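Local atomic coordinates of ABC-type transport system, molybdenum-specific extracellular solute-binding protein (Clostridium difficile, PDB entry 4KD5), a protein that probably binds molybdate, and perhaps tungstate, as the extracellular solute-binding component of an ABC-type uptake system. Residues Leu134-Lys137 with Asp138-Asp142; Lys151-Leu154 with Ala155-Ser159; Gly165-Phe169 with Ser170-Asn174; Glu182-Glu186 with Lys187-Pro191. All coordinates share one frame; numbering follows the deposited sequence.

Interaction 1 of 4, residues Leu134-Lys137 with Asp138-Asp142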
loop_
_atom_site.group_PDB
_atom_site.type_symbol
_atom_site.label_atom_id
_atom_site.label_comp_id
_atom_site.label_asym_id
_atom_site.label_seq_id
_atom_site.Cartn_x
_atom_site.Cartn_y
_atom_site.Cartn_z
ATOM N N LEU A 134 -14.135 44.078 -7.685
ATOM C CA LEU A 134 -14.034 44.878 -8.904
ATOM C C LEU A 134 -14.781 46.213 -8.775
ATOM O O LEU A 134 -14.864 46.977 -9.741
ATOM C CB LEU A 134 -14.550 44.104 -10.121
ATOM C CG LEU A 134 -13.683 42.964 -10.644
ATOM C CD1 LEU A 134 -14.391 42.222 -11.763
ATOM C CD2 LEU A 134 -12.363 43.499 -11.149
ATOM N N ASN A 135 -15.319 46.478 -7.584
ATOM C CA ASN A 135 -16.029 47.722 -7.291
ATOM C C ASN A 135 -17.222 47.956 -8.217
ATOM O O ASN A 135 -17.499 49.082 -8.616
ATOM C CB ASN A 135 -15.067 48.912 -7.353
ATOM C CG ASN A 135 -13.707 48.596 -6.762
ATOM O OD1 ASN A 135 -13.601 48.124 -5.632
ATOM N ND2 ASN A 135 -12.656 48.835 -7.540
ATOM N N LEU A 136 -17.926 46.879 -8.546
ATOM C CA LEU A 136 -19.053 46.942 -9.465
ATOM C C LEU A 136 -20.371 46.659 -8.758
ATOM O O LEU A 136 -21.440 46.824 -9.343
ATOM C CB LEU A 136 -18.861 45.948 -10.613
ATOM C CG LEU A 136 -17.685 46.165 -11.560
ATOM C CD1 LEU A 136 -17.682 45.123 -12.665
ATOM C CD2 LEU A 136 -17.750 47.550 -12.152
ATOM N N LYS A 137 -20.291 46.232 -7.500
ATOM C CA LYS A 137 -21.475 45.753 -6.788
ATOM C C LYS A 137 -22.554 46.816 -6.584
ATOM O O LYS A 137 -23.745 46.515 -6.669
ATOM C CB LYS A 137 -21.101 45.122 -5.444
ATOM C CG LYS A 137 -22.155 44.152 -4.937
ATOM C CD LYS A 137 -22.064 43.935 -3.438
ATOM C CE LYS A 137 -23.333 43.268 -2.925
ATOM N NZ LYS A 137 -23.333 43.045 -1.449
ATOM N N ASP A 138 -22.147 48.053 -6.313
ATOM C CA ASP A 138 -23.115 49.136 -6.142
ATOM C C ASP A 138 -23.721 49.584 -7.469
ATOM O O ASP A 138 -24.941 49.667 -7.595
ATOM C CB ASP A 138 -22.488 50.328 -5.401
ATOM C CG ASP A 138 -22.847 50.360 -3.924
ATOM O OD1 ASP A 138 -22.174 51.090 -3.163
ATOM O OD2 ASP A 138 -23.796 49.656 -3.525
ATOM N N LYS A 139 -22.866 49.857 -8.452
ATOM C CA LYS A 139 -23.309 50.308 -9.774
ATOM C C LYS A 139 -24.324 49.364 -10.420
ATOM O O LYS A 139 -25.195 49.794 -11.169
ATOM C CB LYS A 139 -22.108 50.479 -10.715
ATOM C CG LYS A 139 -21.080 51.509 -10.257
ATOM C CD LYS A 139 -19.871 51.589 -11.199
ATOM C CE LYS A 139 -20.171 52.382 -12.471
ATOM N NZ LYS A 139 -18.927 52.934 -13.096
ATOM N N LEU A 140 -24.206 48.078 -10.110
ATOM C CA LEU A 140 -24.967 47.028 -10.788
ATOM C C LEU A 140 -26.223 46.597 -10.032
ATOM O O LEU A 140 -26.950 45.717 -10.487
ATOM C CB LEU A 140 -24.069 45.806 -11.030
ATOM C CG LEU A 140 -23.302 45.680 -12.347
ATOM C CD1 LEU A 140 -23.004 47.033 -12.948
ATOM C CD2 LEU A 140 -22.014 44.896 -12.152
ATOM N N LYS A 141 -26.474 47.224 -8.886
ATOM C CA LYS A 141 -27.578 46.841 -8.007
ATOM C C LYS A 141 -28.936 46.872 -8.712
ATOM O O LYS A 141 -29.822 46.068 -8.411
ATOM C CB LYS A 141 -27.588 47.733 -6.757
ATOM C CG LYS A 141 -28.502 47.255 -5.634
ATOM C CD LYS A 141 -28.209 47.994 -4.334
ATOM C CE LYS A 141 -29.427 48.018 -3.421
ATOM N NZ LYS A 141 -29.151 47.473 -2.064
ATOM N N ASP A 142 -29.082 47.785 -9.667
ATOM C CA ASP A 142 -30.320 47.908 -10.436
ATOM C C ASP A 142 -30.468 46.814 -11.495
ATOM O O ASP A 142 -31.547 46.638 -12.061
ATOM C CB ASP A 142 -30.402 49.289 -11.094
ATOM C CG ASP A 142 -29.111 49.684 -11.784
ATOM O OD1 ASP A 142 -28.105 49.900 -11.078
ATOM O OD2 ASP A 142 -29.103 49.803 -13.027
#
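Leu136 and Leu140 meet on the apolar side of this stretch of loop: the Leu140 methyl CD2 lies 3.7 Å from Leu136 CB, so a branch end of one residue rests on the stem of the other. That methyl also packs close to the backbone, with Leu140 CD2 3.5 Å from Leu136 O and Leu140 CB 3.3 Å from the same oxygen. The Leu140 side chain, twisted away from the usual staggered positions (chi1 -92°, chi2 28°), thus folds round the Leu136 carbonyl, and it also packs on Leu131 of helix 122-133.

The backbone supplies the polar part. Leu140 N gives a weak, clearly bent hydrogen bond to Leu136 O at 3.1 Å (134° at the hydrogen). Overlapping it, Asp138-Lys141 form a type I beta turn, closed by the bond from Lys141 N to Asp138 O at 3.2 Å. Upstream, helix 122-133 ends in a Schellman motif, with Asn135 leaving helical geometry at positive phi, so the segment turns away from the helix before this second turn begins and carries the chain on toward strand 144-147.

Of the charged groups, Lys137 points its ammonium back to the helix on an extended chain, and there NZ makes a salt bridge with Asp128. The carboxylate of the adjacent Asp138 does not join it: Lys137 NZ stays 6.9 Å from Asp138 OD2.

Interaction 2 of 4, residues Lys151-Leu154 with Ala155-Ser159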
loop_
_atom_site.group_PDB
_atom_site.type_symbol
_atom_site.label_atom_id
_atom_site.label_comp_id
_atom_site.label_asym_id
_atom_site.label_seq_id
_atom_site.Cartn_x
_atom_site.Cartn_y
_atom_site.Cartn_z
ATOM N N LYS A 151 -28.917 26.311 -11.657
ATOM C CA LYS A 151 -29.799 25.722 -12.653
ATOM C C LYS A 151 -30.866 26.732 -13.065
ATOM O O LYS A 151 -31.306 26.758 -14.217
ATOM C CB LYS A 151 -30.435 24.447 -12.095
ATOM C CG LYS A 151 -30.969 23.483 -13.145
ATOM C CD LYS A 151 -31.364 22.160 -12.500
ATOM C CE LYS A 151 -31.709 21.105 -13.539
ATOM N NZ LYS A 151 -31.951 19.773 -12.913
ATOM N N GLU A 152 -31.273 27.575 -12.122
ATOM C CA GLU A 152 -32.214 28.648 -12.426
ATOM C C GLU A 152 -31.513 29.801 -13.154
ATOM O O GLU A 152 -32.106 30.442 -14.027
ATOM C CB GLU A 152 -32.916 29.143 -11.153
ATOM C CG GLU A 152 -34.035 30.141 -11.419
ATOM C CD GLU A 152 -34.934 30.376 -10.214
ATOM O OE1 GLU A 152 -34.420 30.740 -9.135
ATOM O OE2 GLU A 152 -36.163 30.201 -10.352
ATOM N N VAL A 153 -30.252 30.052 -12.804
ATOM C CA VAL A 153 -29.458 31.082 -13.474
ATOM C C VAL A 153 -29.341 30.770 -14.961
ATOM O O VAL A 153 -29.608 31.623 -15.805
ATOM C CB VAL A 153 -28.053 31.215 -12.855
ATOM C CG1 VAL A 153 -27.223 32.219 -13.626
ATOM C CG2 VAL A 153 -28.148 31.643 -11.406
ATOM N N LEU A 154 -28.955 29.535 -15.270
ATOM C CA LEU A 154 -28.812 29.081 -16.651
ATOM C C LEU A 154 -30.128 29.165 -17.423
ATOM O O LEU A 154 -30.145 29.531 -18.595
ATOM C CB LEU A 154 -28.275 27.646 -16.686
ATOM C CG LEU A 154 -26.775 27.451 -16.465
ATOM C CD1 LEU A 154 -26.487 26.096 -15.835
ATOM C CD2 LEU A 154 -26.044 27.570 -17.788
ATOM N N ALA A 155 -31.228 28.836 -16.754
ATOM C CA ALA A 155 -32.547 28.844 -17.386
ATOM C C ALA A 155 -32.988 30.251 -17.781
ATOM O O ALA A 155 -33.557 30.451 -18.858
ATOM C CB ALA A 155 -33.569 28.204 -16.471
ATOM N N TRP A 156 -32.733 31.214 -16.896
ATOM C CA TRP A 156 -33.056 32.620 -17.129
ATOM C C TRP A 156 -32.265 33.172 -18.305
ATOM O O TRP A 156 -32.796 33.904 -19.140
ATOM C CB TRP A 156 -32.730 33.453 -15.884
ATOM C CG TRP A 156 -33.624 33.197 -14.713
ATOM C CD1 TRP A 156 -34.711 32.373 -14.672
ATOM C CD2 TRP A 156 -33.506 33.780 -13.400
ATOM N NE1 TRP A 156 -35.276 32.407 -13.418
ATOM C CE2 TRP A 156 -34.562 33.251 -12.629
ATOM C CE3 TRP A 156 -32.620 34.684 -12.823
ATOM C CZ2 TRP A 156 -34.742 33.618 -11.286
ATOM C CZ3 TRP A 156 -32.805 35.039 -11.495
ATOM C CH2 TRP A 156 -33.858 34.507 -10.743
ATOM N N VAL A 157 -30.985 32.815 -18.352
ATOM C CA VAL A 157 -30.075 33.300 -19.382
ATOM C C VAL A 157 -30.407 32.678 -20.739
ATOM O O VAL A 157 -30.348 33.347 -21.769
ATOM C CB VAL A 157 -28.611 33.020 -18.991
ATOM C CG1 VAL A 157 -27.684 33.424 -20.093
ATOM C CG2 VAL A 157 -28.251 33.771 -17.716
ATOM N N GLN A 158 -30.769 31.400 -20.722
ATOM C CA GLN A 158 -31.185 30.683 -21.927
ATOM C C GLN A 158 -32.461 31.267 -22.520
ATOM O O GLN A 158 -32.615 31.341 -23.736
ATOM C CB GLN A 158 -31.422 29.204 -21.605
ATOM C CG GLN A 158 -30.345 28.251 -22.095
ATOM C CD GLN A 158 -30.558 26.829 -21.603
ATOM O OE1 GLN A 158 -29.803 26.331 -20.767
ATOM N NE2 GLN A 158 -31.587 26.168 -22.124
ATOM N N SER A 159 -33.375 31.675 -21.645
ATOM C CA SER A 159 -34.684 32.166 -22.060
ATOM C C SER A 159 -34.673 33.665 -22.330
ATOM O O SER A 159 -35.669 34.221 -22.793
ATOM C CB SER A 159 -35.740 31.843 -21.001
ATOM O OG SER A 159 -35.483 32.543 -19.799
#
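One face of the Trp156 indole carries the aliphatic part of Glu152: CG sits 3.0 Å above the ring plane, displaced toward the rim, and 3.3 Å from Trp156 NE1. Glu152 O also lies over a face of the ring, 3.2 Å from Trp156 CG. Further out, Glu152 CD comes to 3.4 Å from Trp156 CZ2, its carboxylate inclined 30° to the indole. The ring itself packs on Val145 and Ala147 of strand 144-147 and on Ala114 of strand 113-116.

The pairing is one helical turn deep, residue i with i+4. Glu152 runs out extended with CG anti to its own nitrogen (chi1 -173°), which lays the chain across the indole, while the backbone joins the same two residues through Trp156 N to Glu152 O at 3.0 Å. The next two residues of helix 150-159 repeat the pattern, with Val157 N bonded to Val153 O at 3.1 Å and Gln158 N to Leu154 O at 2.9 Å. On the buried side Val153 CG1 and Val157 CG2 make a loose apolar contact at 4.5 Å.

The contact of Glu152 with Trp156 is therefore methylene and carboxyl carbon against an aromatic surface, with no hydrogen bond between the two side chains. The carboxylate takes its polar partner outside the pair, OE1 accepting from Lys148 N, and its place near the helix start would probably help to stabilise a negative charge.

Interaction 3 of 4, residues Gly165-Phe169 with Ser170-Asn174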
loop_
_atom_site.group_PDB
_atom_site.type_symbol
_atom_site.label_atom_id
_atom_site.label_comp_id
_atom_site.label_asym_id
_atom_site.label_seq_id
_atom_site.Cartn_x
_atom_site.Cartn_y
_atom_site.Cartn_z
ATOM N N GLY A 165 -25.201 36.014 -16.923
ATOM C CA GLY A 165 -25.254 35.302 -15.658
ATOM C C GLY A 165 -23.887 34.931 -15.114
ATOM O O GLY A 165 -22.894 34.928 -15.846
ATOM N N PHE A 166 -23.837 34.628 -13.819
ATOM C CA PHE A 166 -22.609 34.151 -13.189
ATOM C C PHE A 166 -22.791 32.715 -12.720
ATOM O O PHE A 166 -23.760 32.391 -12.030
ATOM C CB PHE A 166 -22.200 35.054 -12.024
ATOM C CG PHE A 166 -21.470 36.294 -12.451
ATOM C CD1 PHE A 166 -20.103 36.259 -12.675
ATOM C CD2 PHE A 166 -22.147 37.490 -12.635
ATOM C CE1 PHE A 166 -19.421 37.397 -13.072
ATOM C CE2 PHE A 166 -21.469 38.631 -13.033
ATOM C CZ PHE A 166 -20.105 38.584 -13.251
ATOM N N VAL A 167 -21.853 31.855 -13.099
ATOM C CA VAL A 167 -22.032 30.422 -12.931
ATOM C C VAL A 167 -20.667 29.725 -12.924
ATOM O O VAL A 167 -19.682 30.313 -13.360
ATOM C CB VAL A 167 -22.958 29.894 -14.052
ATOM C CG1 VAL A 167 -22.169 29.146 -15.106
ATOM C CG2 VAL A 167 -24.059 29.029 -13.487
ATOM N N TYR A 168 -20.593 28.502 -12.402
ATOM C CA TYR A 168 -19.350 27.730 -12.482
ATOM C C TYR A 168 -19.154 27.210 -13.904
ATOM O O TYR A 168 -20.128 26.956 -14.606
ATOM C CB TYR A 168 -19.360 26.553 -11.503
ATOM C CG TYR A 168 -19.244 26.937 -10.048
ATOM C CD1 TYR A 168 -18.785 28.189 -9.671
ATOM C CD2 TYR A 168 -19.587 26.039 -9.051
ATOM C CE1 TYR A 168 -18.676 28.536 -8.340
ATOM C CE2 TYR A 168 -19.480 26.377 -7.722
ATOM C CZ TYR A 168 -19.025 27.627 -7.374
ATOM O OH TYR A 168 -18.916 27.969 -6.051
ATOM N N PHE A 169 -17.907 27.036 -14.331
ATOM C CA PHE A 169 -17.664 26.520 -15.673
ATOM C C PHE A 169 -18.231 25.113 -15.829
ATOM O O PHE A 169 -18.720 24.748 -16.895
ATOM C CB PHE A 169 -16.176 26.526 -16.000
ATOM C CG PHE A 169 -15.883 26.274 -17.447
ATOM C CD1 PHE A 169 -16.342 27.151 -18.420
ATOM C CD2 PHE A 169 -15.145 25.171 -17.839
ATOM C CE1 PHE A 169 -16.075 26.926 -19.757
ATOM C CE2 PHE A 169 -14.872 24.940 -19.178
ATOM C CZ PHE A 169 -15.339 25.819 -20.137
ATOM N N SER A 170 -18.169 24.330 -14.756
ATOM C CA SER A 170 -18.658 22.954 -14.781
ATOM C C SER A 170 -20.170 22.872 -14.974
ATOM O O SER A 170 -20.694 21.830 -15.376
ATOM C CB SER A 170 -18.242 22.200 -13.518
ATOM O OG SER A 170 -18.705 22.837 -12.351
ATOM N N ASP A 171 -20.867 23.969 -14.686
ATOM C CA ASP A 171 -22.310 24.034 -14.895
ATOM C C ASP A 171 -22.647 24.352 -16.350
ATOM O O ASP A 171 -23.813 24.342 -16.738
ATOM C CB ASP A 171 -22.935 25.096 -13.986
ATOM C CG ASP A 171 -22.771 24.781 -12.510
ATOM O OD1 ASP A 171 -22.900 23.601 -12.123
ATOM O OD2 ASP A 171 -22.527 25.729 -11.733
ATOM N N THR A 172 -21.620 24.632 -17.148
ATOM C CA THR A 172 -21.813 25.024 -18.547
ATOM C C THR A 172 -21.594 23.891 -19.541
ATOM O O THR A 172 -22.063 23.969 -20.677
ATOM C CB THR A 172 -20.898 26.198 -18.954
ATOM O OG1 THR A 172 -19.551 25.730 -19.104
ATOM C CG2 THR A 172 -20.944 27.291 -17.903
ATOM N N VAL A 173 -20.860 22.858 -19.130
ATOM C CA VAL A 173 -20.554 21.743 -20.029
ATOM C C VAL A 173 -21.823 21.032 -20.499
ATOM O O VAL A 173 -22.827 21.000 -19.784
ATOM C CB VAL A 173 -19.568 20.720 -19.402
ATOM C CG1 VAL A 173 -18.188 21.334 -19.236
ATOM C CG2 VAL A 173 -20.084 20.227 -18.061
ATOM N N ASN A 174 -21.768 20.491 -21.713
ATOM C CA ASN A 174 -22.899 19.793 -22.332
ATOM C C ASN A 174 -24.111 20.698 -22.573
ATOM O O ASN A 174 -25.251 20.236 -22.543
ATOM C CB ASN A 174 -23.289 18.547 -21.517
ATOM C CG ASN A 174 -23.967 17.481 -22.358
ATOM O OD1 ASN A 174 -25.190 17.472 -22.502
ATOM N ND2 ASN A 174 -23.174 16.571 -22.913
#
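Tyr168 and Asp171 lie side by side and point the same way, the ring and carboxylate planes being 14° apart. The closest approach of the two side chains is low on the tyrosine, Asp171 OD2 to Tyr168 CB at 3.3 Å, and the same oxygen receives a weak hydrogen bond from Tyr168 N at 3.4 Å. Val167 crosses Asp171 obliquely, its CG2 4.0 Å from Asp171 OD2. The other branch of that valine, CG1, meets the methyl of Thr172, CG2, at 3.6 Å.

This is where strand 164-168 ends and the chain tightens into a short 3-10 turn. Asp171 N bonds to Tyr168 O, and Thr172 N reaches Phe169 O at 2.9 Å, from well above the carbonyl plane. Tyr168 is predicted to belong to the molybdate site, and it packs against Ala123 and Tyr126 of helix 122-133.

Phe169 and Thr172 instead stand at about a right angle. The threonine hydroxyl lies over one face of the phenyl ring, 3.6 Å from Phe169 CD1 to Thr172 OG1, and donates to Phe169 O at 2.6 Å along a lone pair in the carbonyl plane. With OG1 between its own N and carbonyl carbon (chi1 74°), hydroxyl and amide of Thr172 grip one oxygen together. Outside the turn, the phenyl ring receives a cation-pi contact from Lys183, and Ser170 OG bonds to Asn87 ND2.

Interaction 4 of 4, residues Glu182-Glu186 with Lys187-Pro191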
loop_
_atom_site.group_PDB
_atom_site.type_symbol
_atom_site.label_atom_id
_atom_site.label_comp_id
_atom_site.label_asym_id
_atom_site.label_seq_id
_atom_site.Cartn_x
_atom_site.Cartn_y
_atom_site.Cartn_z
ATOM N N GLU A 182 -16.749 35.036 -20.788
ATOM C CA GLU A 182 -15.440 35.304 -20.211
ATOM C C GLU A 182 -15.338 34.653 -18.839
ATOM O O GLU A 182 -16.334 34.550 -18.118
ATOM C CB GLU A 182 -15.213 36.816 -20.092
ATOM C CG GLU A 182 -13.792 37.208 -19.712
ATOM C CD GLU A 182 -13.610 38.713 -19.584
ATOM O OE1 GLU A 182 -12.649 39.136 -18.908
ATOM O OE2 GLU A 182 -14.418 39.471 -20.162
ATOM N N LYS A 183 -14.140 34.205 -18.478
ATOM C CA LYS A 183 -13.916 33.659 -17.147
ATOM C C LYS A 183 -13.382 34.760 -16.243
ATOM O O LYS A 183 -12.451 35.472 -16.617
ATOM C CB LYS A 183 -12.931 32.489 -17.199
ATOM C CG LYS A 183 -13.288 31.430 -18.237
ATOM C CD LYS A 183 -12.609 30.095 -17.954
ATOM C CE LYS A 183 -13.077 29.024 -18.932
ATOM N NZ LYS A 183 -12.600 27.664 -18.554
ATOM N N THR A 184 -13.975 34.903 -15.061
ATOM C CA THR A 184 -13.524 35.912 -14.107
ATOM C C THR A 184 -12.085 35.633 -13.706
ATOM O O THR A 184 -11.679 34.474 -13.609
ATOM C CB THR A 184 -14.421 35.982 -12.846
ATOM O OG1 THR A 184 -14.271 34.789 -12.069
ATOM C CG2 THR A 184 -15.881 36.159 -13.234
ATOM N N ASP A 185 -11.329 36.686 -13.463
ATOM C CA ASP A 185 -9.963 36.551 -13.019
ATOM C C ASP A 185 -9.955 35.870 -11.663
ATOM O O ASP A 185 -10.745 36.191 -10.795
ATOM C CB ASP A 185 -9.329 37.932 -12.913
ATOM C CG ASP A 185 -7.829 37.893 -12.999
ATOM O OD1 ASP A 185 -7.232 36.873 -12.615
ATOM O OD2 ASP A 185 -7.238 38.889 -13.449
ATOM N N GLU A 186 -9.041 34.936 -11.481
ATOM C CA GLU A 186 -8.945 34.190 -10.230
ATOM C C GLU A 186 -8.527 35.068 -9.050
ATOM O O GLU A 186 -8.865 34.774 -7.904
ATOM C CB GLU A 186 -7.977 33.014 -10.391
ATOM C CG GLU A 186 -8.428 31.960 -11.391
ATOM C CD GLU A 186 -8.561 30.584 -10.762
ATOM O OE1 GLU A 186 -8.802 29.609 -11.505
ATOM O OE2 GLU A 186 -8.428 30.481 -9.524
ATOM N N LYS A 187 -7.795 36.140 -9.341
ATOM C CA LYS A 187 -7.334 37.086 -8.322
ATOM C C LYS A 187 -8.486 37.784 -7.604
ATOM O O LYS A 187 -8.305 38.357 -6.530
ATOM C CB LYS A 187 -6.462 38.171 -8.962
ATOM C CG LYS A 187 -5.193 37.698 -9.658
ATOM C CD LYS A 187 -4.620 38.828 -10.526
ATOM C CE LYS A 187 -3.235 38.503 -11.079
ATOM N NZ LYS A 187 -2.163 38.638 -10.055
ATOM N N THR A 188 -9.669 37.739 -8.209
ATOM C CA THR A 188 -10.806 38.544 -7.767
ATOM C C THR A 188 -11.751 37.848 -6.780
ATOM O O THR A 188 -12.754 38.435 -6.372
ATOM C CB THR A 188 -11.621 39.056 -8.970
ATOM O OG1 THR A 188 -12.195 37.944 -9.666
ATOM C CG2 THR A 188 -10.730 39.830 -9.925
ATOM N N HIS A 189 -11.440 36.606 -6.409
ATOM C CA HIS A 189 -12.274 35.855 -5.465
ATOM C C HIS A 189 -11.522 34.729 -4.753
ATOM O O HIS A 189 -10.462 34.292 -5.204
ATOM C CB HIS A 189 -13.515 35.288 -6.170
ATOM C CG HIS A 189 -13.216 34.233 -7.161
ATOM N ND1 HIS A 189 -12.863 34.519 -8.500
ATOM C CD2 HIS A 189 -13.198 32.882 -7.090
ATOM C CE1 HIS A 189 -12.658 33.406 -9.130
ATOM N NE2 HIS A 189 -12.844 32.387 -8.329
ATOM N N SER A 190 -12.081 34.272 -3.634
ATOM C CA SER A 190 -11.516 33.160 -2.873
ATOM C C SER A 190 -11.504 31.899 -3.734
ATOM O O SER A 190 -12.438 31.667 -4.503
ATOM C CB SER A 190 -12.345 32.922 -1.613
ATOM O OG SER A 190 -11.780 31.911 -0.801
ATOM N N PRO A 191 -10.445 31.081 -3.611
ATOM C CA PRO A 191 -10.311 29.864 -4.423
ATOM C C PRO A 191 -11.525 28.946 -4.302
ATOM O O PRO A 191 -11.952 28.629 -3.187
ATOM C CB PRO A 191 -9.086 29.179 -3.813
ATOM C CG PRO A 191 -8.285 30.299 -3.243
ATOM C CD PRO A 191 -9.292 31.276 -2.715
#
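Asp185 leans over Lys187 and Thr188 just after strand 178-183, where the chain winds into the 3-10 turn Glu186-Thr188 before continuing toward strand 193-198. Its CB meets the threonine methyl, Asp185 CB to Thr188 CG2 at 3.8 Å. CG lies anti to the backbone N (chi1 -157°), and the carboxylate lies alongside the lysine: OD1 accepts a weak but nearly straight bond from Lys187 N at 3.4 Å (172° at the hydrogen), an Asx turn of long reach, and is 3.7 Å from Lys187 CG. The second oxygen, OD2, comes to 3.9 Å from Lys187 CD. The two side chains run alongside each other, pointing the same way, but their charges do not close into a salt bridge; the lysine bends at its last torsion, and NZ remains 5.9 Å from Asp185 OD1.

The carbonyl of Asp185 accepts twice. Thr188 OG1 donates to Asp185 O in the carbonyl plane, and Thr188 N adds a second bond to that oxygen from above the plane at 3.2 Å, so one threonine holds it by two donors. A weak bond from His189 N to Glu186 O extends the turn by a residue. Thr184, whose hydroxyl is itself bonded to Leu89 O, stands at about a right angle to the histidine. The His189 side chain touches Glu129 and Val130 of helix 122-133. Glu186 O lies over one face of the His189 ring, near its rim, and Thr184 OG1 is 3.6 Å from His189 CE1.

How the interactions relate
From the N terminus the four contacts come in series, and none nests in or crosses another. Interaction 1 is a local turn within the loop between helix 122-133 and strand 144-147. Interaction 2 lies within helix 150-159, which leads into strand 164-168. Interaction 3 turns the chain out of that strand and interaction 4 out of strand 178-183; both reach the same sheet. Interactions 2 and 3 pack directly, Val153, Leu154 and Val157 on the strand and turn. Interactions 3 and 4 meet through Phe166 with Thr184, beside the cation-pi contact. Interaction 1 touches interaction 4 where Leu134 reaches Thr188, but stays clear of interactions 2 and 3.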